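Local coordinates for glycine cleavage system H protein 1 (Mycobacterium marinum, PDB 3TZU) that probably carries the methylamine group of glycine from the P protein to the T protein on a covalently bound lipoyl cofactor, at residues G87-N93 / G111-Q117. Numbering follows the deposited sequence.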
ATOM      1  N   GLY A  87      18.405 -15.036   7.911  1.00 34.82           N
ATOM      2  CA  GLY A  87      18.335 -16.418   8.408  1.00 36.44           C
ATOM      3  C   GLY A  87      17.871 -17.461   7.404  1.00 36.56           C
ATOM      4  O   GLY A  87      17.744 -17.173   6.216  1.00 35.92           O
ATOM      5  N   GLN A  88      17.616 -18.674   7.890  1.00 37.38           N
ATOM      6  CA  GLN A  88      17.154 -19.755   7.041  1.00 37.86           C
ATOM      7  C   GLN A  88      15.634 -19.877   7.110  1.00 36.22           C
ATOM      8  O   GLN A  88      15.047 -19.830   8.188  1.00 35.83           O
ATOM      9  CB  GLN A  88      17.816 -21.070   7.456  1.00 40.94           C
ATOM     10  CG  GLN A  88      18.030 -22.029   6.318  1.00 42.59           C
ATOM     11  CD  GLN A  88      18.798 -23.281   6.728  1.00 46.25           C
ATOM     12  OE1 GLN A  88      19.744 -23.229   7.518  1.00 47.93           O
ATOM     13  NE2 GLN A  88      18.406 -24.408   6.173  1.00 47.83           N
ATOM     14  N   ILE A  89      14.992 -20.038   5.960  1.00 35.05           N
ATOM     15  CA  ILE A  89      13.558 -20.327   5.952  1.00 34.35           C
ATOM     16  C   ILE A  89      13.282 -21.787   6.376  1.00 36.99           C
ATOM     17  O   ILE A  89      13.790 -22.700   5.772  1.00 38.34           O
ATOM     18  CB  ILE A  89      12.930 -20.112   4.576  1.00 32.68           C
ATOM     19  CG1 ILE A  89      13.206 -18.685   4.064  1.00 30.52           C
ATOM     20  CG2 ILE A  89      11.444 -20.410   4.640  1.00 32.24           C
ATOM     21  CD1 ILE A  89      12.581 -17.585   4.884  1.00 28.53           C
ATOM     22  N   VAL A  90      12.404 -21.953   7.359  1.00 37.75           N
ATOM     23  CA  VAL A  90      12.048 -23.234   7.967  1.00 40.80           C
ATOM     24  C   VAL A  90      10.662 -23.745   7.543  1.00 41.47           C
ATOM     25  O   VAL A  90      10.488 -24.942   7.349  1.00 43.58           O
ATOM     26  CB  VAL A  90      12.081 -23.113   9.498  1.00 41.39           C
ATOM     27  CG1 VAL A  90      11.672 -24.429  10.162  1.00 44.64           C
ATOM     28  CG2 VAL A  90      13.477 -22.720   9.932  1.00 41.60           C
ATOM     29  N   GLU A  91       9.684 -22.845   7.419  1.00 39.70           N
ATOM     30  CA  GLU A  91       8.340 -23.212   6.935  1.00 40.43           C
ATOM     31  C   GLU A  91       7.757 -22.090   6.058  1.00 37.22           C
ATOM     32  O   GLU A  91       8.151 -20.949   6.207  1.00 34.94           O
ATOM     33  CB  GLU A  91       7.397 -23.506   8.128  1.00 42.51           C
ATOM     34  CG  GLU A  91       6.152 -24.345   7.772  1.00 44.75           C
ATOM     35  CD  GLU A  91       5.206 -24.632   8.960  1.00 46.80           C
ATOM     36  OE1 GLU A  91       5.494 -24.188  10.118  1.00 46.55           O
ATOM     37  OE2 GLU A  91       4.161 -25.316   8.715  1.00 48.57           O
ATOM     38  N   VAL A  92       6.860 -22.440   5.134  1.00 37.35           N
ATOM     39  CA  VAL A  92       6.075 -21.485   4.342  1.00 35.80           C
ATOM     40  C   VAL A  92       4.610 -21.847   4.519  1.00 36.74           C
ATOM     41  O   VAL A  92       4.282 -23.035   4.612  1.00 38.74           O
ATOM     42  CB  VAL A  92       6.423 -21.501   2.825  1.00 35.51           C
ATOM     43  CG1 VAL A  92       7.824 -20.947   2.592  1.00 34.68           C
ATOM     44  CG2 VAL A  92       6.286 -22.912   2.233  1.00 37.86           C
ATOM     45  N   ASN A  93       3.736 -20.835   4.581  1.00 35.16           N
ATOM     46  CA  ASN A  93       2.318 -21.092   4.848  1.00 36.25           C
ATOM     47  C   ASN A  93       1.591 -21.324   3.544  1.00 36.27           C
ATOM     48  O   ASN A  93       0.990 -20.425   2.995  1.00 34.54           O
ATOM     49  CB  ASN A  93       1.666 -19.940   5.624  1.00 35.06           C
ATOM     50  CG  ASN A  93       0.206 -20.231   6.007  1.00 36.67           C
ATOM     51  OD1 ASN A  93      -0.385 -21.229   5.567  1.00 38.83           O
ATOM     52  ND2 ASN A  93      -0.371 -19.370   6.850  1.00 35.79           N
ATOM     53  N   GLY A 111      -3.005 -16.044   8.451  1.00 33.31           N
ATOM     54  CA  GLY A 111      -2.359 -15.447   7.293  1.00 30.90           C
ATOM     55  C   GLY A 111      -0.851 -15.212   7.370  1.00 29.44           C
ATOM     56  O   GLY A 111      -0.289 -14.558   6.499  1.00 27.98           O
ATOM     57  N   TRP A 112      -0.185 -15.740   8.391  1.00 30.12           N
ATOM     58  CA  TRP A 112       1.285 -15.726   8.435  1.00 29.22           C
ATOM     59  C   TRP A 112       1.844 -16.333   7.152  1.00 28.84           C
ATOM     60  O   TRP A 112       1.205 -17.193   6.517  1.00 29.80           O
ATOM     61  CB  TRP A 112       1.782 -16.488   9.663  1.00 30.97           C
ATOM     62  CG  TRP A 112       1.532 -17.968   9.594  1.00 33.37           C
ATOM     63  CD1 TRP A 112       0.356 -18.653   9.893  1.00 35.44           C
ATOM     64  CD2 TRP A 112       2.465 -19.005   9.161  1.00 34.51           C
ATOM     65  NE1 TRP A 112       0.499 -19.988   9.688  1.00 37.30           N
ATOM     66  CE2 TRP A 112       1.737 -20.271   9.248  1.00 37.10           C
ATOM     67  CE3 TRP A 112       3.780 -19.013   8.723  1.00 33.83           C
ATOM     68  CZ2 TRP A 112       2.332 -21.486   8.921  1.00 38.99           C
ATOM     69  CZ3 TRP A 112       4.372 -20.241   8.398  1.00 35.51           C
ATOM     70  CH2 TRP A 112       3.667 -21.445   8.495  1.00 38.18           C
ATOM     71  N   LEU A 113       3.025 -15.883   6.745  1.00 27.07           N
ATOM     72  CA  LEU A 113       3.522 -16.189   5.395  1.00 26.33           C
ATOM     73  C   LEU A 113       4.637 -17.207   5.406  1.00 27.40           C
ATOM     74  O   LEU A 113       4.702 -18.049   4.519  1.00 28.81           O
ATOM     75  CB  LEU A 113       4.003 -14.906   4.709  1.00 24.08           C
ATOM     76  CG  LEU A 113       2.929 -13.846   4.374  1.00 22.99           C
ATOM     77  CD1 LEU A 113       3.529 -12.648   3.618  1.00 21.11           C
ATOM     78  CD2 LEU A 113       1.768 -14.457   3.598  1.00 23.31           C
ATOM     79  N   TYR A 114       5.533 -17.111   6.386  1.00 27.68           N
ATOM     80  CA  TYR A 114       6.658 -18.048   6.521  1.00 28.86           C
ATOM     81  C   TYR A 114       7.261 -17.987   7.917  1.00 29.59           C
ATOM     82  O   TYR A 114       6.901 -17.144   8.721  1.00 28.93           O
ATOM     83  CB  TYR A 114       7.746 -17.817   5.428  1.00 28.02           C
ATOM     84  CG  TYR A 114       8.522 -16.513   5.490  1.00 26.05           C
ATOM     85  CD1 TYR A 114       9.585 -16.355   6.353  1.00 26.50           C
ATOM     86  CD2 TYR A 114       8.207 -15.450   4.643  1.00 24.48           C
ATOM     87  CE1 TYR A 114      10.309 -15.163   6.407  1.00 25.32           C
ATOM     88  CE2 TYR A 114       8.916 -14.246   4.693  1.00 23.30           C
ATOM     89  CZ  TYR A 114       9.968 -14.115   5.585  1.00 23.68           C
ATOM     90  OH  TYR A 114      10.690 -12.945   5.650  1.00 22.99           O
ATOM     91  N   SER A 115       8.154 -18.923   8.221  1.00 31.28           N
ATOM     92  CA  SER A 115       8.921 -18.861   9.461  1.00 31.81           C
ATOM     93  C   SER A 115      10.388 -18.920   9.108  1.00 31.87           C
ATOM     94  O   SER A 115      10.787 -19.635   8.171  1.00 32.63           O
ATOM     95  CB  SER A 115       8.560 -19.995  10.414  1.00 34.21           C
ATOM     96  OG  SER A 115       9.222 -21.189  10.061  1.00 36.33           O
ATOM     97  N   VAL A 116      11.176 -18.152   9.851  1.00 31.24           N
ATOM     98  CA  VAL A 116      12.611 -18.032   9.629  1.00 31.55           C
ATOM     99  C   VAL A 116      13.340 -18.364  10.936  1.00 33.52           C
ATOM    100  O   VAL A 116      12.797 -18.123  12.016  1.00 33.42           O
ATOM    101  CB  VAL A 116      12.981 -16.607   9.106  1.00 29.10           C
ATOM    102  CG1 VAL A 116      12.432 -15.508  10.027  1.00 27.73           C
ATOM    103  CG2 VAL A 116      14.481 -16.453   8.925  1.00 29.43           C
ATOM    104  N   GLN A 117      14.545 -18.933  10.826  1.00 35.63           N
ATOM    105  CA  GLN A 117      15.419 -19.161  11.984  1.00 38.27           C
ATOM    106  C   GLN A 117      16.459 -18.037  11.954  1.00 37.46           C
ATOM    107  O   GLN A 117      17.328 -18.055  11.117  1.00 38.14           O
ATOM    108  CB  GLN A 117      16.068 -20.556  11.882  1.00 41.89           C
ATOM    109  CG  GLN A 117      17.117 -20.910  12.933  1.00 44.77           C
ATOM    110  CD  GLN A 117      16.505 -21.400  14.222  1.00 46.64           C
ATOM    111  OE1 GLN A 117      16.511 -22.590  14.499  1.00 50.43           O
ATOM    112  NE2 GLN A 117      15.982 -20.488  15.021  1.00 45.79           N
TER
HETATM  113  O   HOH W   1      19.023 -20.027  10.534  1.00 34.29           O
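With CG anti to the backbone N (chi1 -176°), the side chain of N93 stacks over one face of the indole of W112, whose own chi1 of 69° turns the ring back under it. The amide and ring planes are 27° apart. N93 CB makes a CH-pi contact, 3.5 Å from the centroid of the six-membered ring, while ND2 sits toward the pyrrole rim and gives a bent hydrogen bond of 2.7 Å to W112 O. ND2 also bonds weakly to A110 O; R37 makes a cation-pi contact with the indole. E91, extended beyond CG, meets the ring differently: its carboxylate carbon CD lies at the indole edge, 3.6 Å from W112 CH2.

These side chains end an antiparallel ladder in which strand 88-92 borders strand 114-118. I89-V116 and V92-Y114 are non-hydrogen-bonded pairs, Q88-Q117 and E91-S115 hydrogen-bonded ones. Between I89 and E91 the register slips by one residue, V90 and E91 both facing S115 in a classic beta bulge: S115 O takes a 2.9 Å bond from V90 N and a weak one from E91 N. A water also bridges Q88 N and Q117 O, which bond directly as well. The side chains of I89 and Y114 cross at about a right angle, I89 CD1 coming within 3.6 Å of Y114 CD1. On its other side strand 114-118 pairs with strand 36-40, whose V38 side chain touches Y114 and V116.

The contact illustrates how a buried amide can pack on an aromatic face while backbone groups satisfy it, N93 ND2 bonded to W112 O and OD1 weakly to A96 N of helix 94-98.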